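Local atomic coordinates of acinetobacter secreted protease CpaA (Acinetobacter nosocomialis M2, PDB entry 6O38), a protein that is a zinc metalloprotease that is secreted through the type II system, probably cleaves protein substrates, and forms a complex with its chaperone CpaB. Residues Asn66-Glu70 against Ser171-Phe175; Ser99-Gly103 against Lys125-Ile130; Asp232-Ile238 against Tyr267-Ser273; Asn513-Phe518 against Lys554-Val560. All coordinates share one frame; numbering follows the deposited sequence.

Interaction 1 (Asn66-Glu70 against Ser171-Phe175)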
loop_
_atom_site.group_PDB
_atom_site.type_symbol
_atom_site.label_atom_id
_atom_site.label_comp_id
_atom_site.label_asym_id
_atom_site.label_seq_id
_atom_site.Cartn_x
_atom_site.Cartn_y
_atom_site.Cartn_z
ATOM N N ASN A 66 22.008 6.405 10.030
ATOM C CA ASN A 66 21.673 5.230 10.823
ATOM C C ASN A 66 20.270 5.314 11.414
ATOM O O ASN A 66 19.947 4.563 12.341
ATOM C CB ASN A 66 22.705 5.025 11.934
ATOM C CG ASN A 66 22.652 6.111 12.991
ATOM O OD1 ASN A 66 22.367 7.270 12.693
ATOM N ND2 ASN A 66 22.926 5.738 14.236
ATOM N N ILE A 67 19.435 6.209 10.897
ATOM C CA ILE A 67 18.066 6.373 11.371
ATOM C C ILE A 67 17.170 5.438 10.555
ATOM O O ILE A 67 17.106 5.588 9.325
ATOM C CB ILE A 67 17.600 7.827 11.248
ATOM C CG1 ILE A 67 18.415 8.718 12.186
ATOM C CG2 ILE A 67 16.113 7.939 11.548
ATOM C CD1 ILE A 67 18.077 10.184 12.088
ATOM N N PRO A 68 16.484 4.483 11.185
ATOM C CA PRO A 68 15.659 3.533 10.416
ATOM C C PRO A 68 14.449 4.162 9.741
ATOM O O PRO A 68 13.806 3.488 8.926
ATOM C CB PRO A 68 15.225 2.508 11.474
ATOM C CG PRO A 68 16.205 2.669 12.599
ATOM C CD PRO A 68 16.557 4.123 12.609
ATOM N N LEU A 69 14.115 5.411 10.049
ATOM C CA LEU A 69 13.011 6.078 9.377
ATOM C C LEU A 69 13.432 6.518 7.980
ATOM O O LEU A 69 14.607 6.792 7.720
ATOM C CB LEU A 69 12.535 7.284 10.188
ATOM C CG LEU A 69 12.179 7.027 11.655
ATOM C CD1 LEU A 69 11.650 8.293 12.314
ATOM C CD2 LEU A 69 11.173 5.893 11.782
ATOM N N GLU A 70 12.457 6.580 7.073
ATOM C CA GLU A 70 12.764 6.947 5.694
ATOM C C GLU A 70 13.017 8.443 5.547
ATOM O O GLU A 70 13.924 8.848 4.811
ATOM C CB GLU A 70 11.636 6.500 4.763
ATOM C CG GLU A 70 11.958 5.239 3.975
ATOM C CD GLU A 70 10.791 4.744 3.146
ATOM O OE1 GLU A 70 9.827 5.512 2.945
ATOM O OE2 GLU A 70 10.836 3.580 2.697
ATOM N N SER A 171 17.478 -4.053 22.295
ATOM C CA SER A 171 16.133 -3.710 21.858
ATOM C C SER A 171 16.080 -2.267 21.366
ATOM O O SER A 171 16.799 -1.392 21.856
ATOM C CB SER A 171 15.133 -3.915 22.995
ATOM O OG SER A 171 15.079 -5.276 23.386
ATOM N N GLU A 172 15.214 -2.024 20.384
ATOM C CA GLU A 172 15.083 -0.697 19.793
ATOM C C GLU A 172 13.669 -0.532 19.259
ATOM O O GLU A 172 13.269 -1.246 18.335
ATOM C CB GLU A 172 16.112 -0.488 18.680
ATOM C CG GLU A 172 16.025 0.863 17.991
ATOM C CD GLU A 172 17.223 1.137 17.101
ATOM O OE1 GLU A 172 18.162 0.313 17.098
ATOM O OE2 GLU A 172 17.227 2.176 16.408
ATOM N N TYR A 173 12.918 0.404 19.840
ATOM C CA TYR A 173 11.555 0.702 19.420
ATOM C C TYR A 173 11.435 2.186 19.116
ATOM O O TYR A 173 11.901 3.022 19.897
ATOM C CB TYR A 173 10.537 0.309 20.498
ATOM C CG TYR A 173 10.644 -1.123 20.973
ATOM C CD1 TYR A 173 10.768 -2.169 20.070
ATOM C CD2 TYR A 173 10.617 -1.427 22.328
ATOM C CE1 TYR A 173 10.863 -3.478 20.501
ATOM C CE2 TYR A 173 10.712 -2.733 22.770
ATOM C CZ TYR A 173 10.835 -3.754 21.852
ATOM O OH TYR A 173 10.931 -5.055 22.289
ATOM N N TRP A 174 10.812 2.510 17.986
ATOM C CA TRP A 174 10.530 3.886 17.601
ATOM C C TRP A 174 9.027 4.124 17.655
ATOM O O TRP A 174 8.253 3.368 17.055
ATOM C CB TRP A 174 11.063 4.190 16.198
ATOM C CG TRP A 174 12.560 4.229 16.102
ATOM C CD1 TRP A 174 13.417 3.171 16.185
ATOM C CD2 TRP A 174 13.376 5.388 15.890
ATOM N NE1 TRP A 174 14.715 3.599 16.044
ATOM C CE2 TRP A 174 14.718 4.956 15.862
ATOM C CE3 TRP A 174 13.104 6.750 15.725
ATOM C CZ2 TRP A 174 15.783 5.836 15.674
ATOM C CZ3 TRP A 174 14.163 7.623 15.539
ATOM C CH2 TRP A 174 15.485 7.162 15.516
ATOM N N PHE A 175 8.618 5.172 18.366
ATOM C CA PHE A 175 7.217 5.536 18.505
ATOM C C PHE A 175 6.998 6.963 18.021
ATOM O O PHE A 175 7.872 7.822 18.163
ATOM C CB PHE A 175 6.741 5.427 19.961
ATOM C CG PHE A 175 6.763 4.030 20.509
ATOM C CD1 PHE A 175 5.682 3.184 20.324
ATOM C CD2 PHE A 175 7.855 3.570 21.224
ATOM C CE1 PHE A 175 5.697 1.900 20.833
ATOM C CE2 PHE A 175 7.874 2.288 21.737
ATOM C CZ PHE A 175 6.794 1.453 21.541
#
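The indole of Trp174 reaches Pro68 because its CG sits anti to its own carbonyl carbon and beside the backbone N (chi1 -69°), while Glu172 on the same strand holds CG anti to the backbone N (chi1 179°) and stays extended, which brings its carboxylate to the nitrogen corner of the same ring. Three consecutive residues of the loop 66-70 then divide the indole among them. Pro68 takes the nitrogen side: its CD lies 3.6 Å from CZ2 of Trp174, and its CG comes to within 3.9 Å of NE1 of Trp174, the two side chains running at about a right angle. Ile67 offers CG2 to CH2 of Trp174 at 4.1 Å, its side chain likewise directed across that of the tryptophan. Leu69 slants in with CD1, 4.0 Å from CE3 of Trp174.

The one polar atom of the indole is served from within its own strand. NE1 of Trp174 donates to OE2 of Glu172 at 2.9 Å with an angle of 167°; the acceptor lies in the indole plane and uses its anti lone pair, an arrangement that, with the packing round it, would hold the ring's rotation. Gln143, on the neighbouring strand 141-146, adds a weak bond to the same oxygen. The contact thus joins a loop of the first beta-sandwich domain to a strand of the second, and at the loop's end Glu70 bonds to Asn96 of the chaperone CpaB. With no hydrogen bond passing between loop and strand, the attachment rests on apolar packing, and the tryptophan N-H needs nothing from the loop to be satisfied.

Interaction 2 (Ser99-Gly103 against Lys125-Ile130)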
loop_
_atom_site.group_PDB
_atom_site.type_symbol
_atom_site.label_atom_id
_atom_site.label_comp_id
_atom_site.label_asym_id
_atom_site.label_seq_id
_atom_site.Cartn_x
_atom_site.Cartn_y
_atom_site.Cartn_z
ATOM N N SER A 99 17.130 9.515 30.251
ATOM C CA SER A 99 17.179 8.192 30.848
ATOM C C SER A 99 16.436 8.170 32.175
ATOM O O SER A 99 16.350 9.192 32.863
ATOM C CB SER A 99 18.631 7.746 31.074
ATOM O OG SER A 99 19.369 7.774 29.865
ATOM N N PRO A 100 15.885 7.018 32.556
ATOM C CA PRO A 100 15.354 6.875 33.915
ATOM C C PRO A 100 16.474 6.968 34.938
ATOM O O PRO A 100 17.574 6.455 34.727
ATOM C CB PRO A 100 14.713 5.482 33.904
ATOM C CG PRO A 100 15.419 4.754 32.807
ATOM C CD PRO A 100 15.704 5.791 31.762
ATOM N N THR A 101 16.186 7.629 36.059
ATOM C CA THR A 101 17.198 7.877 37.074
ATOM C C THR A 101 16.928 7.173 38.393
ATOM O O THR A 101 17.863 7.010 39.185
ATOM C CB THR A 101 17.336 9.384 37.342
ATOM O OG1 THR A 101 16.077 9.912 37.778
ATOM C CG2 THR A 101 17.774 10.110 36.077
ATOM N N THR A 102 15.693 6.757 38.654
ATOM C CA THR A 102 15.344 6.035 39.868
ATOM C C THR A 102 15.307 4.544 39.565
ATOM O O THR A 102 14.681 4.122 38.587
ATOM C CB THR A 102 13.993 6.497 40.416
ATOM O OG1 THR A 102 12.937 5.905 39.648
ATOM C CG2 THR A 102 13.878 8.012 40.338
ATOM N N GLY A 103 15.967 3.753 40.405
ATOM C CA GLY A 103 16.012 2.315 40.216
ATOM C C GLY A 103 14.743 1.611 40.657
ATOM O O GLY A 103 14.764 0.417 40.968
ATOM N N LYS A 125 21.311 3.417 34.800
ATOM C CA LYS A 125 20.117 4.258 34.660
ATOM C C LYS A 125 18.976 3.354 34.201
ATOM O O LYS A 125 18.735 3.203 32.998
ATOM C CB LYS A 125 20.347 5.421 33.693
ATOM C CG LYS A 125 21.539 6.294 34.045
ATOM C CD LYS A 125 21.665 7.472 33.099
ATOM C CE LYS A 125 22.603 8.524 33.654
ATOM N NZ LYS A 125 22.610 9.733 32.793
ATOM N N TRP A 126 18.264 2.764 35.160
ATOM C CA TRP A 126 17.335 1.681 34.876
ATOM C C TRP A 126 16.062 1.859 35.691
ATOM O O TRP A 126 16.065 2.487 36.752
ATOM C CB TRP A 126 17.975 0.315 35.176
ATOM C CG TRP A 126 17.058 -0.858 34.991
ATOM C CD1 TRP A 126 16.855 -1.571 33.845
ATOM C CD2 TRP A 126 16.218 -1.453 35.986
ATOM N NE1 TRP A 126 15.940 -2.573 34.066
ATOM C CE2 TRP A 126 15.533 -2.520 35.373
ATOM C CE3 TRP A 126 15.976 -1.183 37.337
ATOM C CZ2 TRP A 126 14.624 -3.320 36.065
ATOM C CZ3 TRP A 126 15.075 -1.977 38.022
ATOM C CH2 TRP A 126 14.411 -3.032 37.386
ATOM N N ALA A 127 14.973 1.288 35.177
ATOM C CA ALA A 127 13.700 1.228 35.877
ATOM C C ALA A 127 12.930 0.020 35.365
ATOM O O ALA A 127 13.038 -0.345 34.191
ATOM C CB ALA A 127 12.879 2.508 35.681
ATOM N N GLN A 128 12.155 -0.600 36.259
ATOM C CA GLN A 128 11.401 -1.795 35.888
ATOM C C GLN A 128 10.428 -1.503 34.753
ATOM O O GLN A 128 10.350 -2.256 33.776
ATOM C CB GLN A 128 10.656 -2.344 37.106
ATOM C CG GLN A 128 9.815 -3.581 36.833
ATOM C CD GLN A 128 10.658 -4.819 36.598
ATOM O OE1 GLN A 128 11.425 -5.234 37.467
ATOM N NE2 GLN A 128 10.520 -5.418 35.420
ATOM N N THR A 129 9.678 -0.409 34.864
ATOM C CA THR A 129 8.713 -0.019 33.843
ATOM C C THR A 129 8.840 1.475 33.600
ATOM O O THR A 129 8.710 2.270 34.535
ATOM C CB THR A 129 7.282 -0.372 34.264
ATOM O OG1 THR A 129 7.207 -1.765 34.593
ATOM C CG2 THR A 129 6.304 -0.066 33.139
ATOM N N ILE A 130 9.094 1.854 32.353
ATOM C CA ILE A 130 9.153 3.256 31.960
ATOM C C ILE A 130 7.878 3.593 31.204
ATOM O O ILE A 130 7.321 2.763 30.476
ATOM C CB ILE A 130 10.406 3.568 31.113
ATOM C CG1 ILE A 130 10.451 2.684 29.866
ATOM C CG2 ILE A 130 11.668 3.392 31.942
ATOM C CD1 ILE A 130 11.081 3.358 28.666
#
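Pro100 meets Ala127 and Ile130 in the closely packed half of this contact, where the pyrrolidine ring fits into an apolar corner. Its CB stands 3.9 Å from CB of Ala127, and its CG lies 4.1 Å from CG2 of Ile130. Ile130 turns that methyl to the proline by carrying CG2 anti to its carbonyl carbon, with CG1 between the backbone N and the carbonyl carbon (chi1 57°). Ile130 also packs on Val119 and Ile121, which carries the corner onto strand 116-121 of the second beta-sandwich domain.

The other half is looser and faces solvent. Lys125 runs out extended past Ser99, its CD 3.7 Å from CB of Ser99, so the aliphatic part of the lysine does the touching; the hydroxyl of Ser99 is engaged by Leu120 O. At the far end, Gly103 lays its CA against Trp126 O in a C-H...O contact of 3.5 Å, and its carbonyl oxygen comes to the edge of the Trp126 ring, 3.8 Å from CZ3 of Trp126. Thr102 directs its hydroxyl to Glu107. Backbone bonds of Gln128 with Ser104 and Thr129 with Glu107 join the adjoining chain; between the two segments themselves no conventional hydrogen bond forms, which leaves apolar packing and C-H...O contact to join them.

Interaction 3 (Asp232-Ile238 against Tyr267-Ser273)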
loop_
_atom_site.group_PDB
_atom_site.type_symbol
_atom_site.label_atom_id
_atom_site.label_comp_id
_atom_site.label_asym_id
_atom_site.label_seq_id
_atom_site.Cartn_x
_atom_site.Cartn_y
_atom_site.Cartn_z
ATOM N N ASP A 232 -1.351 -8.496 22.455
ATOM C CA ASP A 232 -2.113 -7.962 21.333
ATOM C C ASP A 232 -1.190 -7.333 20.295
ATOM O O ASP A 232 -0.358 -6.481 20.619
ATOM C CB ASP A 232 -3.131 -6.936 21.831
ATOM C CG ASP A 232 -4.301 -6.766 20.881
ATOM O OD1 ASP A 232 -4.442 -7.592 19.954
ATOM O OD2 ASP A 232 -5.085 -5.810 21.066
ATOM N N ARG A 233 -1.324 -7.791 19.047
ATOM C CA ARG A 233 -0.629 -7.258 17.876
ATOM C C ARG A 233 0.852 -7.617 17.836
ATOM O O ARG A 233 1.617 -6.990 17.095
ATOM C CB ARG A 233 -0.803 -5.739 17.752
ATOM C CG ARG A 233 -1.939 -5.315 16.832
ATOM C CD ARG A 233 -3.250 -5.978 17.220
ATOM N NE ARG A 233 -4.354 -5.556 16.363
ATOM C CZ ARG A 233 -5.637 -5.740 16.656
ATOM N NH1 ARG A 233 -5.981 -6.341 17.787
ATOM N NH2 ARG A 233 -6.576 -5.324 15.818
ATOM N N ASP A 234 1.289 -8.602 18.617
ATOM C CA ASP A 234 2.616 -9.162 18.407
ATOM C C ASP A 234 2.684 -9.819 17.033
ATOM O O ASP A 234 1.701 -10.376 16.539
ATOM C CB ASP A 234 2.961 -10.176 19.498
ATOM C CG ASP A 234 3.241 -9.522 20.836
ATOM O OD1 ASP A 234 3.570 -8.318 20.855
ATOM O OD2 ASP A 234 3.145 -10.218 21.868
ATOM N N ARG A 235 3.857 -9.750 16.410
ATOM C CA ARG A 235 4.017 -10.220 15.043
ATOM C C ARG A 235 5.151 -11.227 14.944
ATOM O O ARG A 235 6.179 -11.092 15.614
ATOM C CB ARG A 235 4.272 -9.055 14.080
ATOM C CG ARG A 235 3.046 -8.197 13.831
ATOM C CD ARG A 235 3.262 -7.226 12.686
ATOM N NE ARG A 235 2.074 -6.414 12.441
ATOM C CZ ARG A 235 1.820 -5.788 11.297
ATOM N NH1 ARG A 235 2.671 -5.881 10.284
ATOM N NH2 ARG A 235 0.712 -5.072 11.163
ATOM N N ILE A 236 4.950 -12.237 14.102
ATOM C CA ILE A 236 5.959 -13.245 13.803
ATOM C C ILE A 236 6.139 -13.294 12.294
ATOM O O ILE A 236 5.172 -13.526 11.558
ATOM C CB ILE A 236 5.575 -14.634 14.344
ATOM C CG1 ILE A 236 5.592 -14.640 15.873
ATOM C CG2 ILE A 236 6.507 -15.701 13.790
ATOM C CD1 ILE A 236 5.211 -15.974 16.472
ATOM N N ILE A 237 7.367 -13.073 11.835
ATOM C CA ILE A 237 7.733 -13.218 10.431
ATOM C C ILE A 237 8.535 -14.502 10.287
ATOM O O ILE A 237 9.478 -14.743 11.051
ATOM C CB ILE A 237 8.530 -12.005 9.922
ATOM C CG1 ILE A 237 7.671 -10.740 9.980
ATOM C CG2 ILE A 237 9.021 -12.246 8.503
ATOM C CD1 ILE A 237 8.419 -9.477 9.614
ATOM N N ILE A 238 8.157 -15.326 9.314
ATOM C CA ILE A 238 8.838 -16.583 9.030
ATOM C C ILE A 238 9.423 -16.485 7.629
ATOM O O ILE A 238 8.687 -16.286 6.654
ATOM C CB ILE A 238 7.892 -17.788 9.156
ATOM C CG1 ILE A 238 7.281 -17.833 10.559
ATOM C CG2 ILE A 238 8.632 -19.080 8.858
ATOM C CD1 ILE A 238 6.344 -18.998 10.786
ATOM N N TYR A 267 6.152 -15.451 5.404
ATOM C CA TYR A 267 4.842 -15.369 6.029
ATOM C C TYR A 267 4.905 -14.410 7.208
ATOM O O TYR A 267 5.917 -14.345 7.913
ATOM C CB TYR A 267 4.360 -16.744 6.509
ATOM C CG TYR A 267 3.984 -17.707 5.405
ATOM C CD1 TYR A 267 4.959 -18.391 4.691
ATOM C CD2 TYR A 267 2.653 -17.945 5.090
ATOM C CE1 TYR A 267 4.619 -19.277 3.686
ATOM C CE2 TYR A 267 2.301 -18.829 4.087
ATOM C CZ TYR A 267 3.289 -19.493 3.389
ATOM O OH TYR A 267 2.943 -20.372 2.389
ATOM N N GLU A 268 3.820 -13.672 7.423
ATOM C CA GLU A 268 3.712 -12.749 8.543
ATOM C C GLU A 268 2.415 -13.025 9.287
ATOM O O GLU A 268 1.355 -13.153 8.667
ATOM C CB GLU A 268 3.760 -11.291 8.074
ATOM C CG GLU A 268 4.125 -10.300 9.167
ATOM C CD GLU A 268 4.276 -8.884 8.645
ATOM O OE1 GLU A 268 4.421 -7.956 9.470
ATOM O OE2 GLU A 268 4.248 -8.698 7.410
ATOM N N PHE A 269 2.502 -13.111 10.611
ATOM C CA PHE A 269 1.352 -13.395 11.453
ATOM C C PHE A 269 1.215 -12.305 12.504
ATOM O O PHE A 269 2.205 -11.716 12.943
ATOM C CB PHE A 269 1.469 -14.765 12.140
ATOM C CG PHE A 269 1.647 -15.911 11.186
ATOM C CD1 PHE A 269 2.902 -16.232 10.693
ATOM C CD2 PHE A 269 0.560 -16.665 10.780
ATOM C CE1 PHE A 269 3.068 -17.285 9.815
ATOM C CE2 PHE A 269 0.719 -17.719 9.902
ATOM C CZ PHE A 269 1.975 -18.030 9.419
HETATM N N MSE A 270 -0.024 -12.043 12.901
HETATM C CA MSE A 270 -0.307 -11.026 13.904
HETATM C C MSE A 270 -1.347 -11.530 14.893
HETATM O O MSE A 270 -2.441 -11.935 14.500
HETATM C CB MSE A 270 -0.790 -9.736 13.243
HETATM C CG MSE A 270 -1.084 -8.613 14.220
HETATM SE SE MSE A 270 -1.991 -7.118 13.366
HETATM C CE MSE A 270 -3.650 -8.016 12.873
ATOM N N TYR A 271 -1.008 -11.499 16.178
ATOM C CA TYR A 271 -1.904 -12.011 17.203
ATOM C C TYR A 271 -3.011 -11.009 17.497
ATOM O O TYR A 271 -2.785 -9.794 17.514
ATOM C CB TYR A 271 -1.132 -12.331 18.484
ATOM C CG TYR A 271 -1.923 -13.164 19.464
ATOM C CD1 TYR A 271 -2.120 -14.521 19.248
ATOM C CD2 TYR A 271 -2.482 -12.595 20.601
ATOM C CE1 TYR A 271 -2.844 -15.290 20.136
ATOM C CE2 TYR A 271 -3.209 -13.356 21.497
ATOM C CZ TYR A 271 -3.386 -14.703 21.260
ATOM O OH TYR A 271 -4.108 -15.467 22.146
ATOM N N VAL A 272 -4.215 -11.526 17.727
ATOM C CA VAL A 272 -5.399 -10.718 17.985
ATOM C C VAL A 272 -5.981 -11.196 19.309
ATOM O O VAL A 272 -6.521 -12.307 19.388
ATOM C CB VAL A 272 -6.434 -10.827 16.855
ATOM C CG1 VAL A 272 -7.585 -9.873 17.095
ATOM C CG2 VAL A 272 -5.784 -10.552 15.505
ATOM N N SER A 273 -5.865 -10.364 20.348
ATOM C CA SER A 273 -6.198 -10.805 21.700
ATOM C C SER A 273 -7.682 -11.130 21.839
ATOM O O SER A 273 -8.046 -12.190 22.362
ATOM C CB SER A 273 -5.785 -9.736 22.713
ATOM O OG SER A 273 -4.379 -9.714 22.880
#
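Strands 235-238 and 267-272 run antiparallel at 164°, their axes 4.7 Å apart at closest, and pair Ile236 and Ile238 with Phe269 and Tyr267 as hydrogen-bonded partners. They are neighbouring strands of the third StcE-type beta-sandwich domain. Reciprocal bonds close each of these pairs, Phe269 N reaching Ile236 O at 2.9 Å, and Tyr271 N continues the pairing to Asp234 O, just before strand 235-238 begins.

Side chains alternate between the two faces. On the face of Ile236, Ile238 and Phe269, CD1 of Ile238 slants against CE1 of Phe269 at 3.8 Å, and Ile248 also touches Phe269. On the other face, Arg235 and Glu268 form a salt bridge: the extended arginine brings NH1 to 2.8 Å from OE1 of Glu268, meeting it from above the carboxylate plane, the two flat groups being 68° apart. Arg235 is held further by Pro543 O through NH2. Ile237 lies beside Glu268, pointing the same way, while SE of Met270, a selenomethionine, sits 3.9 Å from CG of Arg233.

At the Asp232 end, OD1 of Asp232 takes Ser273 N at 3.1 Å from well above its carboxylate plane and, in a salt bridge, NH1 of Arg233 at 2.9 Å on the syn side, tilted modestly toward the opposite face.

Interaction 4 (Asn513-Phe518 against Lys554-Val560)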
loop_
_atom_site.group_PDB
_atom_site.type_symbol
_atom_site.label_atom_id
_atom_site.label_comp_id
_atom_site.label_asym_id
_atom_site.label_seq_id
_atom_site.Cartn_x
_atom_site.Cartn_y
_atom_site.Cartn_z
ATOM N N ASN A 513 -25.827 2.935 8.500
ATOM C CA ASN A 513 -25.879 1.655 7.813
ATOM C C ASN A 513 -24.621 0.839 8.088
ATOM O O ASN A 513 -23.527 1.381 8.270
ATOM C CB ASN A 513 -26.049 1.858 6.308
ATOM C CG ASN A 513 -27.449 2.304 5.934
ATOM O OD1 ASN A 513 -28.265 1.503 5.478
ATOM N ND2 ASN A 513 -27.737 3.585 6.133
ATOM N N ILE A 514 -24.792 -0.485 8.122
ATOM C CA ILE A 514 -23.654 -1.371 8.337
ATOM C C ILE A 514 -22.689 -1.303 7.159
ATOM O O ILE A 514 -21.478 -1.487 7.327
ATOM C CB ILE A 514 -24.143 -2.808 8.607
ATOM C CG1 ILE A 514 -22.991 -3.689 9.094
ATOM C CG2 ILE A 514 -24.796 -3.407 7.367
ATOM C CD1 ILE A 514 -23.412 -5.100 9.440
ATOM N N GLY A 515 -23.199 -1.037 5.958
ATOM C CA GLY A 515 -22.358 -0.882 4.788
ATOM C C GLY A 515 -21.802 0.521 4.668
ATOM O O GLY A 515 -22.269 1.312 3.843
ATOM N N SER A 516 -20.807 0.843 5.489
ATOM C CA SER A 516 -20.250 2.186 5.541
ATOM C C SER A 516 -18.738 2.100 5.691
ATOM O O SER A 516 -18.185 1.053 6.034
ATOM C CB SER A 516 -20.856 3.004 6.690
ATOM O OG SER A 516 -20.650 2.362 7.936
ATOM N N GLY A 517 -18.075 3.224 5.425
ATOM C CA GLY A 517 -16.630 3.254 5.462
ATOM C C GLY A 517 -16.066 3.313 6.868
ATOM O O GLY A 517 -16.758 3.605 7.844
ATOM N N PHE A 518 -14.771 3.023 6.958
ATOM C CA PHE A 518 -14.024 3.055 8.211
ATOM C C PHE A 518 -13.007 4.188 8.132
ATOM O O PHE A 518 -12.036 4.103 7.373
ATOM C CB PHE A 518 -13.340 1.714 8.466
ATOM C CG PHE A 518 -12.545 1.667 9.739
ATOM C CD1 PHE A 518 -13.175 1.496 10.960
ATOM C CD2 PHE A 518 -11.165 1.786 9.713
ATOM C CE1 PHE A 518 -12.444 1.449 12.131
ATOM C CE2 PHE A 518 -10.429 1.740 10.880
ATOM C CZ PHE A 518 -11.070 1.572 12.092
ATOM N N LYS A 554 -21.636 -3.244 12.787
ATOM C CA LYS A 554 -21.805 -1.802 12.639
ATOM C C LYS A 554 -21.110 -1.227 11.415
ATOM O O LYS A 554 -21.705 -0.415 10.704
ATOM C CB LYS A 554 -21.338 -1.076 13.907
ATOM C CG LYS A 554 -22.271 -1.321 15.087
ATOM C CD LYS A 554 -22.074 -0.321 16.212
ATOM C CE LYS A 554 -23.173 -0.471 17.256
ATOM N NZ LYS A 554 -22.893 0.294 18.502
ATOM N N ILE A 555 -19.866 -1.615 11.146
ATOM C CA ILE A 555 -19.106 -1.101 10.007
ATOM C C ILE A 555 -18.564 -2.311 9.258
ATOM O O ILE A 555 -17.517 -2.860 9.622
ATOM C CB ILE A 555 -17.974 -0.158 10.430
ATOM C CG1 ILE A 555 -18.523 1.007 11.257
ATOM C CG2 ILE A 555 -17.233 0.366 9.208
ATOM C CD1 ILE A 555 -17.449 1.879 11.872
ATOM N N ASP A 556 -19.275 -2.734 8.208
ATOM C CA ASP A 556 -18.870 -3.897 7.412
ATOM C C ASP A 556 -19.342 -3.657 5.976
ATOM O O ASP A 556 -20.472 -3.993 5.616
ATOM C CB ASP A 556 -19.445 -5.182 7.991
ATOM C CG ASP A 556 -18.820 -6.427 7.391
ATOM O OD1 ASP A 556 -18.012 -6.304 6.446
ATOM O OD2 ASP A 556 -19.135 -7.536 7.874
ATOM N N ALA A 557 -18.456 -3.084 5.158
ATOM C CA ALA A 557 -18.802 -2.826 3.765
ATOM C C ALA A 557 -18.783 -4.107 2.939
ATOM O O ALA A 557 -19.612 -4.282 2.039
ATOM C CB ALA A 557 -17.851 -1.791 3.166
ATOM N N VAL A 558 -17.839 -5.007 3.225
ATOM C CA VAL A 558 -17.687 -6.218 2.422
ATOM C C VAL A 558 -18.929 -7.096 2.529
ATOM O O VAL A 558 -19.335 -7.744 1.555
ATOM C CB VAL A 558 -16.414 -6.976 2.843
ATOM C CG1 VAL A 558 -16.292 -8.290 2.086
ATOM C CG2 VAL A 558 -15.184 -6.110 2.612
ATOM N N SER A 559 -19.564 -7.120 3.704
ATOM C CA SER A 559 -20.760 -7.939 3.874
ATOM C C SER A 559 -21.916 -7.433 3.021
ATOM O O SER A 559 -22.724 -8.234 2.539
ATOM C CB SER A 559 -21.166 -7.980 5.346
ATOM O OG SER A 559 -21.660 -6.722 5.773
ATOM N N VAL A 560 -22.011 -6.119 2.820
ATOM C CA VAL A 560 -23.065 -5.574 1.971
ATOM C C VAL A 560 -22.727 -5.771 0.498
ATOM O O VAL A 560 -23.608 -6.071 -0.316
ATOM C CB VAL A 560 -23.303 -4.091 2.314
ATOM C CG1 VAL A 560 -24.244 -3.450 1.305
ATOM C CG2 VAL A 560 -23.865 -3.963 3.721
#
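Ile514 O receives Asp556 N in a short, nearly straight hydrogen bond, 2.7 Å and 172°, the one conventional bond between the two segments. Just beside it, CA of Ile514 approaches Lys554 O at 3.2 Å in a C-H...O contact. Apolar groups pack next to this bond. CG2 of Ile514 touches CG2 of Val560 at 3.8 Å, and the same valine methyl rests on CA of Gly515 at 3.6 Å, where the loop has only backbone to offer. Farther along, Ile555 holds CG2 anti to its backbone N, placing that methyl 3.4 Å from Ser516 O and close to Gly517 O as well; its CD1 comes to the edge of the Phe518 ring.

The loop 513-518 follows helix 496-504, which carries His498 and His502, and the segment 554-560 opens helix 557-569, the last of the chain, consistent with the C-terminal helix of metzincin peptidases. Gly517 is about 10 Å from the zinc ion held by His498, His502 and His508.

A second shell shapes both partners. Gly515 is the centre of an inverse gamma turn, Ser516 N giving a weak bond to Ile514 O, and Ser516 OG bonds back to Asn513 O at 3.1 Å. Asp556 is the N-cap of the helix: its OD1 accepts Ser559 N at 3.3 Å from above the carboxylate plane, and Ser559 OG bonds to Asp556 O. Farther out, the hydroxyl of Ser536 is shared between the two segments, hydrogen-bonded to both Ser516 O and Ala557 N.

Overall arrangement
Burial and chemistry change together along this chain. Interaction 3 is the buried one, two neighbouring strands bound by regular backbone hydrogen bonds and a salt bridge. Interactions 1, 2 and 4 are partly buried and bring loops against strand, turn or helix start. Interaction 2 is nested within the loop that interaction 1 closes; their centres lie 21 Å apart, and both involve the second beta-sandwich domain, yet each is joined without a conventional hydrogen bond across it. Interaction 4 belongs to the catalytic domain, 36 Å from interaction 1 between centres, and pairs one backbone bond with apolar packing. In interaction 1 Glu70 hydrogen-bonds to CpaB, whereas Glu268 of interaction 3 only comes close to a like-charged aspartate of CpaB.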